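Local coordinates for protein putative Zn-dependent Alcohol Dehydrogenase (Rhodobacter sphaeroides, PDB 3IV6) that binds S-adenosylmethionine in a Rossmann-like domain and is probably a methyltransferase, despite having been named a putative zinc-dependent alcohol dehydrogenase, at residues Phe123-Ala128 with Pro175-Phe180; Glu127-Cys132 with Asp229-Arg234; Val194-Ile199 with Leu205-Arg210; Val243-Pro246 with Asn250-Leu253. All coordinates share one frame; numbering follows the deposited sequence.

Contact 1 (Phe123-Ala128 with Pro175-Phe180); sequences FTTEEA and PSDKTF
The one polar approach across this contact, set beside a loose methyl contact, is between a hydroxyl and a carboxylate: Thr125 OG1, in the first turn of a helix, lies 3.1 Å from OD2 of Asp177. OG1 also has a weak bond with Thr215 OG1, and which partner takes the proton is not settled. Thr125 keeps CG2 anti to its backbone N (chi1 -50° for OG1), which sets the hydroxyl beside that nitrogen and lets OG1, not the methyl, meet the carboxylate. The two side chains run past each other in opposite directions. On the aspartate side, Thr179 OG1 may give a weak bond to Asp177 OD1, 3.0 Å away, while its stronger partner is Thr215 OG1 on strand 213-215. Beside this polar cluster the methyls Thr124 CG2 and Thr179 CG2 just touch, at 4.4 Å. Both segments have local bonds of their own. Lys178 and Thr179 face Asp174 in a G1 beta bulge, and Lys178 NZ is bound by Asp218 and Asp221. Across from it, Glu127 N bonds to Thr124 OG1 at 3.2 Å, and Thr124 N returns a weak bond of 3.4 Å to Glu127 OE1, which also pairs with Lys10. Thr124 is therefore the N-cap, and the reciprocal pair is a capping box at the head of helix 125-139, just after Phe123, which lines the S-adenosylmethionine pocket of the Rossmann-like domain.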
loop_
_atom_site.group_PDB
_atom_site.type_symbol
_atom_site.label_atom_id
_atom_site.label_comp_id
_atom_site.label_asym_id
_atom_site.label_seq_id
_atom_site.Cartn_x
_atom_site.Cartn_y
_atom_site.Cartn_z
ATOM N N PHE A 123 -1.704 -3.859 5.108
ATOM C CA PHE A 123 -1.017 -4.765 6.018
ATOM C C PHE A 123 -1.616 -4.878 7.414
ATOM O O PHE A 123 -2.341 -4.002 7.904
ATOM C CB PHE A 123 0.470 -4.391 6.173
ATOM C CG PHE A 123 1.231 -4.300 4.870
ATOM C CD1 PHE A 123 1.019 -5.235 3.844
ATOM C CD2 PHE A 123 2.182 -3.300 4.684
ATOM C CE1 PHE A 123 1.686 -5.167 2.653
ATOM C CE2 PHE A 123 2.892 -3.224 3.475
ATOM C CZ PHE A 123 2.623 -4.178 2.440
ATOM N N THR A 124 -1.292 -5.999 8.052
ATOM C CA THR A 124 -1.384 -6.122 9.497
ATOM C C THR A 124 -0.135 -5.455 10.050
ATOM O O THR A 124 0.753 -5.063 9.290
ATOM C CB THR A 124 -1.363 -7.576 9.951
ATOM O OG1 THR A 124 -0.129 -8.202 9.553
ATOM C CG2 THR A 124 -2.586 -8.338 9.430
ATOM N N THR A 125 -0.056 -5.326 11.364
ATOM C CA THR A 125 1.093 -4.684 11.977
ATOM C C THR A 125 2.417 -5.437 11.748
ATOM O O THR A 125 3.387 -4.829 11.322
ATOM C CB THR A 125 0.856 -4.479 13.453
ATOM O OG1 THR A 125 -0.412 -3.846 13.617
ATOM C CG2 THR A 125 1.934 -3.603 14.037
ATOM N N GLU A 126 2.477 -6.736 12.037
ATOM C CA GLU A 126 3.687 -7.489 11.734
ATOM C C GLU A 126 4.002 -7.566 10.227
ATOM O O GLU A 126 5.167 -7.646 9.831
ATOM C CB GLU A 126 3.633 -8.899 12.329
ATOM C CG GLU A 126 2.537 -9.782 11.743
ATOM C CD GLU A 126 3.010 -10.685 10.591
ATOM O OE1 GLU A 126 4.222 -10.684 10.266
ATOM O OE2 GLU A 126 2.159 -11.405 10.007
ATOM N N GLU A 127 2.984 -7.571 9.381
ATOM C CA GLU A 127 3.231 -7.489 7.958
ATOM C C GLU A 127 3.863 -6.107 7.599
ATOM O O GLU A 127 4.859 -6.020 6.864
ATOM C CB GLU A 127 1.935 -7.684 7.188
ATOM C CG GLU A 127 1.602 -9.051 6.737
ATOM C CD GLU A 127 0.529 -9.045 5.619
ATOM O OE1 GLU A 127 -0.551 -8.440 5.819
ATOM O OE2 GLU A 127 0.771 -9.646 4.531
ATOM N N ALA A 128 3.280 -5.030 8.117
ATOM C CA ALA A 128 3.824 -3.700 7.869
ATOM C C ALA A 128 5.255 -3.541 8.366
ATOM O O ALA A 128 6.065 -2.874 7.709
ATOM C CB ALA A 128 2.917 -2.593 8.435
ATOM N N PRO A 175 -9.526 -4.819 18.940
ATOM C CA PRO A 175 -9.343 -3.425 19.355
ATOM C C PRO A 175 -7.958 -3.148 19.908
ATOM O O PRO A 175 -7.583 -1.981 19.921
ATOM C CB PRO A 175 -10.384 -3.249 20.459
ATOM C CG PRO A 175 -11.272 -4.444 20.354
ATOM C CD PRO A 175 -10.448 -5.542 19.821
ATOM N N SER A 176 -7.228 -4.178 20.344
ATOM C CA SER A 176 -5.861 -4.029 20.852
ATOM C C SER A 176 -4.974 -3.200 19.911
ATOM O O SER A 176 -4.277 -2.274 20.367
ATOM C CB SER A 176 -5.221 -5.396 21.090
ATOM O OG SER A 176 -4.815 -5.968 19.860
ATOM N N ASP A 177 -5.003 -3.542 18.617
ATOM C CA ASP A 177 -4.296 -2.763 17.591
ATOM C C ASP A 177 -5.161 -2.379 16.392
ATOM O O ASP A 177 -4.627 -1.967 15.353
ATOM C CB ASP A 177 -3.037 -3.486 17.072
ATOM C CG ASP A 177 -3.353 -4.794 16.333
ATOM O OD1 ASP A 177 -4.438 -5.390 16.550
ATOM O OD2 ASP A 177 -2.486 -5.233 15.537
ATOM N N LYS A 178 -6.477 -2.537 16.521
ATOM C CA LYS A 178 -7.397 -2.135 15.468
ATOM C C LYS A 178 -7.223 -2.916 14.138
ATOM O O LYS A 178 -7.117 -2.331 13.056
ATOM C CB LYS A 178 -7.304 -0.621 15.263
ATOM C CG LYS A 178 -7.420 0.133 16.595
ATOM C CD LYS A 178 -7.088 1.613 16.470
ATOM C CE LYS A 178 -5.597 1.860 16.520
ATOM N NZ LYS A 178 -5.293 3.331 16.390
ATOM N N THR A 179 -7.224 -4.238 14.225
ATOM C CA THR A 179 -7.149 -5.030 13.017
ATOM C C THR A 179 -8.504 -5.599 12.664
ATOM O O THR A 179 -9.161 -6.180 13.504
ATOM C CB THR A 179 -6.176 -6.199 13.179
ATOM O OG1 THR A 179 -4.923 -5.706 13.647
ATOM C CG2 THR A 179 -5.946 -6.890 11.867
ATOM N N PHE A 180 -8.913 -5.435 11.411
ATOM C CA PHE A 180 -10.127 -6.050 10.908
ATOM C C PHE A 180 -9.853 -7.342 10.139
ATOM O O PHE A 180 -8.881 -7.425 9.389
ATOM C CB PHE A 180 -10.834 -5.093 9.981
ATOM C CG PHE A 180 -11.557 -3.988 10.684
ATOM C CD1 PHE A 180 -12.779 -4.215 11.295
ATOM C CD2 PHE A 180 -11.041 -2.711 10.686
ATOM C CE1 PHE A 180 -13.452 -3.200 11.914
ATOM C CE2 PHE A 180 -11.711 -1.687 11.320
ATOM C CZ PHE A 180 -12.918 -1.935 11.932
#

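Contact 2 (Glu127-Cys132 with Asp229-Arg234); sequences EARRAC and DVVNAR
Val231 rests its two methyls on one flank of the helix through Arg129 and Cys132. CG2 lies over the backbone of Arg129, 3.6 Å from its carbonyl O and 3.9 Å from its CB, while CG1 meets Cys132 CB, also at 3.9 Å. The valine's chi1 of -174° puts CG1 anti to the backbone N, and this spreads the methyls over two positions about one helical turn apart (i and i+3). Val230 adds a shoulder: its CG1 reaches Arg129 CB at 4.0 Å. Arg129 thus joins in with the root of its side chain, and the extended chain beyond carries the guanidinium away from the two valines; Leu225 and His228 also touch the arginine. One shell further out, the loop is pinned by Asn232, whose OD1 accepts from Val237 N and whose ND2 bonds to the carbonyls of Leu226 and His228. His228 ND1 in turn takes the N-H of Val230. These bonds probably help hold the loop that carries the valines, between helix 219-226 and strand 237-244. Across the contact itself the chemistry is apolar and without direction: methyls meet methylene groups and the helix backbone, including the Arg129 carbonyl, so the fit depends on shape and on burial of Val231 and Cys132, probably helped by the polar bonds within the loop.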
loop_
_atom_site.group_PDB
_atom_site.type_symbol
_atom_site.label_atom_id
_atom_site.label_comp_id
_atom_site.label_asym_id
_atom_site.label_seq_id
_atom_site.Cartn_x
_atom_site.Cartn_y
_atom_site.Cartn_z
ATOM N N GLU A 127 2.984 -7.571 9.381
ATOM C CA GLU A 127 3.231 -7.489 7.958
ATOM C C GLU A 127 3.863 -6.107 7.599
ATOM O O GLU A 127 4.859 -6.020 6.864
ATOM C CB GLU A 127 1.935 -7.684 7.188
ATOM C CG GLU A 127 1.602 -9.051 6.737
ATOM C CD GLU A 127 0.529 -9.045 5.619
ATOM O OE1 GLU A 127 -0.551 -8.440 5.819
ATOM O OE2 GLU A 127 0.771 -9.646 4.531
ATOM N N ALA A 128 3.280 -5.030 8.117
ATOM C CA ALA A 128 3.824 -3.700 7.869
ATOM C C ALA A 128 5.255 -3.541 8.366
ATOM O O ALA A 128 6.065 -2.874 7.709
ATOM C CB ALA A 128 2.917 -2.593 8.435
ATOM N N ARG A 129 5.585 -4.142 9.507
ATOM C CA ARG A 129 6.977 -4.111 9.980
ATOM C C ARG A 129 7.902 -4.744 8.937
ATOM O O ARG A 129 8.814 -4.106 8.456
ATOM C CB ARG A 129 7.149 -4.796 11.343
ATOM C CG ARG A 129 6.462 -4.106 12.467
ATOM C CD ARG A 129 6.407 -4.999 13.644
ATOM N NE ARG A 129 5.605 -4.440 14.733
ATOM C CZ ARG A 129 5.037 -5.178 15.683
ATOM N NH1 ARG A 129 5.191 -6.505 15.665
ATOM N NH2 ARG A 129 4.310 -4.603 16.636
ATOM N N ARG A 130 7.641 -5.993 8.561
ATOM C CA ARG A 130 8.404 -6.631 7.490
ATOM C C ARG A 130 8.499 -5.775 6.203
ATOM O O ARG A 130 9.559 -5.675 5.580
ATOM C CB ARG A 130 7.839 -8.026 7.200
ATOM C CG ARG A 130 8.273 -9.078 8.203
ATOM C CD ARG A 130 7.906 -10.479 7.738
ATOM N NE ARG A 130 6.477 -10.735 7.902
ATOM C CZ ARG A 130 5.638 -11.056 6.920
ATOM N NH1 ARG A 130 6.064 -11.190 5.662
ATOM N NH2 ARG A 130 4.366 -11.258 7.216
ATOM N N ALA A 131 7.388 -5.173 5.802
ATOM C CA ALA A 131 7.385 -4.319 4.624
ATOM C C ALA A 131 8.385 -3.168 4.744
ATOM O O ALA A 131 9.205 -2.976 3.853
ATOM C CB ALA A 131 5.989 -3.784 4.343
ATOM N N CYS A 132 8.323 -2.415 5.838
ATOM C CA CYS A 132 9.195 -1.245 6.010
ATOM C C CYS A 132 10.651 -1.625 5.918
ATOM O O CYS A 132 11.390 -0.994 5.195
ATOM C CB CYS A 132 8.874 -0.474 7.307
ATOM S SG CYS A 132 7.193 0.261 7.189
ATOM N N ASP A 229 11.579 -2.685 17.029
ATOM C CA ASP A 229 12.791 -3.518 16.941
ATOM C C ASP A 229 12.947 -4.291 15.625
ATOM O O ASP A 229 14.062 -4.488 15.168
ATOM C CB ASP A 229 12.876 -4.496 18.127
ATOM C CG ASP A 229 12.872 -3.784 19.481
ATOM O OD1 ASP A 229 13.380 -2.639 19.542
ATOM O OD2 ASP A 229 12.378 -4.375 20.480
ATOM N N VAL A 230 11.845 -4.731 15.025
ATOM C CA VAL A 230 11.930 -5.514 13.798
ATOM C C VAL A 230 12.430 -4.662 12.636
ATOM O O VAL A 230 13.184 -5.145 11.762
ATOM C CB VAL A 230 10.571 -6.177 13.442
ATOM C CG1 VAL A 230 10.568 -6.747 12.005
ATOM C CG2 VAL A 230 10.275 -7.252 14.390
ATOM N N VAL A 231 12.016 -3.392 12.640
ATOM C CA VAL A 231 12.382 -2.470 11.570
ATOM C C VAL A 231 13.743 -1.826 11.810
ATOM O O VAL A 231 14.363 -1.305 10.890
ATOM C CB VAL A 231 11.297 -1.388 11.331
ATOM C CG1 VAL A 231 11.646 -0.535 10.112
ATOM C CG2 VAL A 231 9.937 -2.044 11.139
ATOM N N ASN A 232 14.213 -1.867 13.047
ATOM C CA ASN A 232 15.515 -1.304 13.356
ATOM C C ASN A 232 16.549 -2.384 13.593
ATOM O O ASN A 232 17.676 -2.130 14.052
ATOM C CB ASN A 232 15.406 -0.361 14.537
ATOM C CG ASN A 232 14.659 0.879 14.178
ATOM O OD1 ASN A 232 15.258 1.883 13.776
ATOM N ND2 ASN A 232 13.327 0.804 14.251
ATOM N N ALA A 233 16.150 -3.593 13.235
ATOM C CA ALA A 233 16.968 -4.762 13.466
ATOM C C ALA A 233 18.255 -4.658 12.665
ATOM O O ALA A 233 19.249 -5.304 13.006
ATOM C CB ALA A 233 16.205 -6.044 13.114
ATOM N N ARG A 234 18.253 -3.852 11.606
ATOM C CA ARG A 234 19.446 -3.774 10.769
ATOM C C ARG A 234 19.967 -2.346 10.624
ATOM O O ARG A 234 20.406 -1.941 9.558
ATOM C CB ARG A 234 19.241 -4.492 9.421
ATOM C CG ARG A 234 18.728 -5.954 9.579
ATOM C CD ARG A 234 19.121 -6.917 8.433
ATOM N NE ARG A 234 18.106 -7.073 7.374
ATOM C CZ ARG A 234 17.347 -8.160 7.182
ATOM N NH1 ARG A 234 17.452 -9.218 7.982
ATOM N NH2 ARG A 234 16.473 -8.193 6.176
#

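Contact 3 (Val194-Ile199 with Leu205-Arg210); sequences VPHGLI and LEWYRR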
loop_
_atom_site.group_PDB
_atom_site.type_symbol
_atom_site.label_atom_id
_atom_site.label_comp_id
_atom_site.label_asym_id
_atom_site.label_seq_id
_atom_site.Cartn_x
_atom_site.Cartn_y
_atom_site.Cartn_z
ATOM N N VAL A 194 -19.194 0.124 0.937
ATOM C CA VAL A 194 -19.445 1.471 0.441
ATOM C C VAL A 194 -18.907 1.648 -0.974
ATOM O O VAL A 194 -18.141 0.818 -1.466
ATOM C CB VAL A 194 -18.814 2.537 1.357
ATOM C CG1 VAL A 194 -19.363 2.414 2.771
ATOM C CG2 VAL A 194 -17.299 2.409 1.352
ATOM N N PRO A 195 -19.313 2.733 -1.625
ATOM C CA PRO A 195 -18.987 2.950 -3.039
ATOM C C PRO A 195 -17.490 3.146 -3.252
ATOM O O PRO A 195 -16.891 4.032 -2.642
ATOM C CB PRO A 195 -19.738 4.240 -3.371
ATOM C CG PRO A 195 -20.891 4.250 -2.431
ATOM C CD PRO A 195 -20.391 3.623 -1.161
ATOM N N HIS A 196 -16.896 2.322 -4.110
ATOM C CA HIS A 196 -15.511 2.492 -4.492
ATOM C C HIS A 196 -15.518 2.783 -5.981
ATOM O O HIS A 196 -15.287 1.900 -6.816
ATOM C CB HIS A 196 -14.748 1.220 -4.240
ATOM C CG HIS A 196 -13.262 1.384 -4.290
ATOM N ND1 HIS A 196 -12.575 1.526 -5.479
ATOM C CD2 HIS A 196 -12.335 1.416 -3.305
ATOM C CE1 HIS A 196 -11.288 1.635 -5.220
ATOM N NE2 HIS A 196 -11.109 1.572 -3.913
ATOM N N GLY A 197 -15.805 4.031 -6.323
ATOM C CA GLY A 197 -15.943 4.351 -7.719
ATOM C C GLY A 197 -17.135 3.638 -8.322
ATOM O O GLY A 197 -18.244 3.793 -7.845
ATOM N N LEU A 198 -16.915 2.878 -9.380
ATOM C CA LEU A 198 -18.016 2.201 -10.033
ATOM C C LEU A 198 -17.842 0.683 -10.089
ATOM O O LEU A 198 -18.511 0.008 -10.895
ATOM C CB LEU A 198 -18.224 2.703 -11.465
ATOM C CG LEU A 198 -18.117 4.146 -11.922
ATOM C CD1 LEU A 198 -18.159 4.139 -13.436
ATOM C CD2 LEU A 198 -19.170 5.033 -11.336
ATOM N N ILE A 199 -16.954 0.145 -9.255
ATOM C CA ILE A 199 -16.835 -1.306 -9.137
ATOM C C ILE A 199 -18.068 -1.861 -8.394
ATOM O O ILE A 199 -18.514 -1.289 -7.367
ATOM C CB ILE A 199 -15.525 -1.752 -8.430
ATOM C CG1 ILE A 199 -14.288 -1.100 -9.053
ATOM C CG2 ILE A 199 -15.374 -3.259 -8.522
ATOM C CD1 ILE A 199 -13.070 -1.199 -8.179
ATOM N N LEU A 205 -17.052 -7.214 -2.395
ATOM C CA LEU A 205 -17.189 -8.246 -1.385
ATOM C C LEU A 205 -16.065 -9.222 -1.514
ATOM O O LEU A 205 -15.402 -9.537 -0.528
ATOM C CB LEU A 205 -18.500 -8.996 -1.569
ATOM C CG LEU A 205 -18.876 -9.987 -0.458
ATOM C CD1 LEU A 205 -19.331 -9.196 0.737
ATOM C CD2 LEU A 205 -19.951 -10.972 -0.890
ATOM N N GLU A 206 -15.830 -9.712 -2.726
ATOM C CA GLU A 206 -14.806 -10.736 -2.896
ATOM C C GLU A 206 -13.403 -10.197 -2.631
ATOM O O GLU A 206 -12.603 -10.815 -1.918
ATOM C CB GLU A 206 -14.907 -11.402 -4.270
ATOM C CG GLU A 206 -14.039 -12.679 -4.431
ATOM C CD GLU A 206 -14.357 -13.764 -3.383
ATOM O OE1 GLU A 206 -15.493 -13.764 -2.815
ATOM O OE2 GLU A 206 -13.463 -14.607 -3.131
ATOM N N TRP A 207 -13.114 -9.027 -3.202
ATOM C CA TRP A 207 -11.892 -8.283 -2.921
ATOM C C TRP A 207 -11.643 -8.114 -1.418
ATOM O O TRP A 207 -10.546 -8.340 -0.917
ATOM C CB TRP A 207 -12.087 -6.929 -3.528
ATOM C CG TRP A 207 -10.912 -6.054 -3.559
ATOM C CD1 TRP A 207 -9.637 -6.394 -3.886
ATOM C CD2 TRP A 207 -10.909 -4.661 -3.297
ATOM N NE1 TRP A 207 -8.832 -5.290 -3.822
ATOM C CE2 TRP A 207 -9.595 -4.209 -3.467
ATOM C CE3 TRP A 207 -11.899 -3.747 -2.927
ATOM C CZ2 TRP A 207 -9.239 -2.882 -3.288
ATOM C CZ3 TRP A 207 -11.541 -2.418 -2.745
ATOM C CH2 TRP A 207 -10.224 -2.003 -2.921
ATOM N N TYR A 208 -12.674 -7.700 -0.696
ATOM C CA TYR A 208 -12.548 -7.562 0.746
ATOM C C TYR A 208 -12.253 -8.893 1.436
ATOM O O TYR A 208 -11.385 -8.956 2.294
ATOM C CB TYR A 208 -13.788 -6.873 1.345
ATOM C CG TYR A 208 -13.589 -5.381 1.469
ATOM C CD1 TYR A 208 -12.834 -4.850 2.516
ATOM C CD2 TYR A 208 -14.092 -4.498 0.515
ATOM C CE1 TYR A 208 -12.608 -3.498 2.632
ATOM C CE2 TYR A 208 -13.860 -3.118 0.617
ATOM C CZ TYR A 208 -13.117 -2.631 1.684
ATOM O OH TYR A 208 -12.873 -1.271 1.816
ATOM N N ARG A 209 -12.979 -9.939 1.053
ATOM C CA ARG A 209 -12.830 -11.247 1.682
ATOM C C ARG A 209 -11.442 -11.824 1.429
ATOM O O ARG A 209 -10.870 -12.492 2.291
ATOM C CB ARG A 209 -13.902 -12.211 1.172
ATOM C CG ARG A 209 -15.266 -12.018 1.813
ATOM C CD ARG A 209 -16.359 -12.694 1.001
ATOM N NE ARG A 209 -15.900 -13.943 0.401
ATOM C CZ ARG A 209 -16.087 -15.144 0.940
ATOM N NH1 ARG A 209 -16.727 -15.262 2.095
ATOM N NH2 ARG A 209 -15.635 -16.227 0.324
ATOM N N ARG A 210 -10.905 -11.564 0.242
ATOM C CA ARG A 210 -9.597 -12.084 -0.140
ATOM C C ARG A 210 -8.474 -11.251 0.469
ATOM O O ARG A 210 -7.308 -11.645 0.435
ATOM C CB ARG A 210 -9.458 -12.121 -1.663
ATOM C CG ARG A 210 -10.507 -12.972 -2.361
ATOM C CD ARG A 210 -10.114 -13.260 -3.801
ATOM N NE ARG A 210 -11.007 -14.230 -4.428
ATOM C CZ ARG A 210 -10.939 -14.592 -5.705
ATOM N NH1 ARG A 210 -10.018 -14.062 -6.498
ATOM N NH2 ARG A 210 -11.793 -15.482 -6.190
#
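Trp207 sets the outer edge of its six-membered ring against the face of the His196 imidazole. CH2 comes 3.8 Å from His196 NE2, and Trp207 CZ3 is 4.0 Å from His196 CD2, so two neighbouring indole carbons cover the CD2-NE2 side of the histidine. The ring centroids stand 5.2 Å apart with their planes at 82°, a T-shaped pair. With CG anti to the backbone N, a chi1 of -166° turns the His196 ring toward the helix, where Trp207 meets it. Other aromatic and charged groups surround the pair. Phe21 meets the histidine ring, Trp14 makes its own edge-to-face contact with Trp207, and Arg211 lies in cation-pi contact with Trp207 and Tyr208. A leucine in place of the histidine would probably deprive the Trp207 edge of its flat partner and let the indole shift on its axis. His196 opens a type II' turn ending at Ile199, with Gly197 at positive phi and only a weak Ile199 N to His196 O bond. On the same helix, one residue before Trp207, Glu206 forms salt bridges with two arginines: Arg209 NE meets OE1 from above the carboxylate plane at 3.2 Å, and Arg210 NE takes the anti lone pair of OE2 at 2.8 Å. The whole is an aromatic cluster built round the T-shaped His196-Trp207 pair, tying the turn after helix 187-192 to helix 201-210, with the Trp207 side chain about 7 Å from the bound S-adenosylmethionine.

Contact 4 (Val243-Pro246 with Asn250-Leu253); sequences VELP and NTML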
loop_
_atom_site.group_PDB
_atom_site.type_symbol
_atom_site.label_atom_id
_atom_site.label_comp_id
_atom_site.label_asym_id
_atom_site.label_seq_id
_atom_site.Cartn_x
_atom_site.Cartn_y
_atom_site.Cartn_z
ATOM N N VAL A 243 4.139 14.633 6.227
ATOM C CA VAL A 243 3.273 15.699 5.774
ATOM C C VAL A 243 1.814 15.276 5.498
ATOM O O VAL A 243 1.572 14.287 4.830
ATOM C CB VAL A 243 3.888 16.302 4.517
ATOM C CG1 VAL A 243 3.069 17.469 4.030
ATOM C CG2 VAL A 243 5.258 16.728 4.861
ATOM N N GLU A 244 0.868 16.046 6.026
ATOM C CA GLU A 244 -0.548 15.791 5.786
ATOM C C GLU A 244 -0.946 16.179 4.366
ATOM O O GLU A 244 -0.818 17.338 3.971
ATOM C CB GLU A 244 -1.408 16.548 6.799
ATOM C CG GLU A 244 -1.224 18.058 6.764
ATOM C CD GLU A 244 -2.144 18.779 7.729
ATOM O OE1 GLU A 244 -1.748 19.845 8.245
ATOM O OE2 GLU A 244 -3.262 18.279 7.972
ATOM N N LEU A 245 -1.428 15.203 3.604
ATOM C CA LEU A 245 -1.618 15.376 2.169
ATOM C C LEU A 245 -2.889 16.165 1.871
ATOM O O LEU A 245 -3.877 16.064 2.596
ATOM C CB LEU A 245 -1.668 14.016 1.468
ATOM C CG LEU A 245 -0.335 13.281 1.320
ATOM C CD1 LEU A 245 -0.520 11.982 0.550
ATOM C CD2 LEU A 245 0.697 14.169 0.640
ATOM N N PRO A 246 -2.853 16.951 0.800
ATOM C CA PRO A 246 -3.911 17.930 0.527
ATOM C C PRO A 246 -5.241 17.254 0.215
ATOM O O PRO A 246 -6.256 17.573 0.837
ATOM C CB PRO A 246 -3.391 18.664 -0.710
ATOM C CG PRO A 246 -2.530 17.665 -1.398
ATOM C CD PRO A 246 -1.886 16.857 -0.308
ATOM N N ASN A 250 -7.333 12.308 5.207
ATOM C CA ASN A 250 -6.527 12.229 6.419
ATOM C C ASN A 250 -5.281 11.370 6.229
ATOM O O ASN A 250 -5.013 10.464 7.019
ATOM C CB ASN A 250 -7.362 11.693 7.584
ATOM C CG ASN A 250 -6.816 12.113 8.935
ATOM O OD1 ASN A 250 -6.406 13.259 9.122
ATOM N ND2 ASN A 250 -6.807 11.185 9.884
ATOM N N THR A 251 -4.523 11.659 5.176
ATOM C CA THR A 251 -3.447 10.778 4.742
ATOM C C THR A 251 -2.084 11.436 4.934
ATOM O O THR A 251 -1.774 12.441 4.296
ATOM C CB THR A 251 -3.608 10.377 3.264
ATOM O OG1 THR A 251 -4.625 9.373 3.146
ATOM C CG2 THR A 251 -2.298 9.833 2.713
HETATM N N MSE A 252 -1.275 10.861 5.818
HETATM C CA MSE A 252 0.049 11.398 6.107
HETATM C C MSE A 252 1.121 10.699 5.279
HETATM O O MSE A 252 1.163 9.470 5.211
HETATM C CB MSE A 252 0.366 11.266 7.598
HETATM C CG MSE A 252 1.666 11.934 8.018
HETATM SE SE MSE A 252 1.380 13.662 8.875
HETATM C CE MSE A 252 0.129 13.108 10.264
ATOM N N LEU A 253 1.987 11.489 4.652
ATOM C CA LEU A 253 3.128 10.949 3.922
ATOM C C LEU A 253 4.399 11.014 4.762
ATOM O O LEU A 253 4.725 12.053 5.334
ATOM C CB LEU A 253 3.328 11.705 2.606
ATOM C CG LEU A 253 4.628 11.419 1.852
ATOM C CD1 LEU A 253 4.800 9.924 1.626
ATOM C CD2 LEU A 253 4.658 12.172 0.530
HETATM O O HOH W 1 -4.969 14.031 3.672
#
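The two backbones run antiparallel, with Val243 and Leu253 as a hydrogen-bonded pair joined both ways, Val243 N to Leu253 O and Leu253 N to Val243 O at 2.8 Å each; Glu244 and Met252 follow as a non-hydrogen-bonded pair. Leu245 N then donates to Thr251 O at 2.9 Å, and a water bridges Leu245 O and Thr251 N where the strands part. These are the paired ends of the hairpin formed by strands 237-244 and 251-258, the antiparallel edge of a seven-stranded sheet in the 3-2-1-4-5-7-6 order of class I methyltransferases. Leu245 lays its branches across the partner strand: CD1 meets Thr251 CG2 at 3.5 Å, and CD2 packs on Leu253 CB at 4.1 Å. Glu35 of helix 33-39 also touches Leu245. Shortened to an alanine, this position is likely to leave Thr251 CG2 and Leu253 CB without their branch contacts and to open a gap toward that helix. On the face shared with Glu244, opposite Val243 and Leu253, Met252, a selenomethionine, bends at chi2 and chi3 so that SE folds back over the neighbouring strand, 3.7 Å from Glu244 N. The hydroxyl of Thr251 turns instead to Pro249 O.

Contacts 1 and 2 both start from the head of helix 125-139, sharing Glu127 and Ala128. Contact 1 closes first, at strand 179-181 after 46 intervening residues; contact 2 stays open across 96, to the loop before strand 237-244. Inside the loop of contact 2, after contact 1 has closed, sits contact 3, a short excursion between 194-199 and helix 201-210, on the far side of the chain's centre from contact 2. Contact 4 follows in series, joining the two sides of the 237-244/251-258 hairpin at the edge of the main sheet, with three residues between the segments. Phe123 CE2 and Ala131 CB touch, linking contacts 1 and 2; the other pairs lie apart.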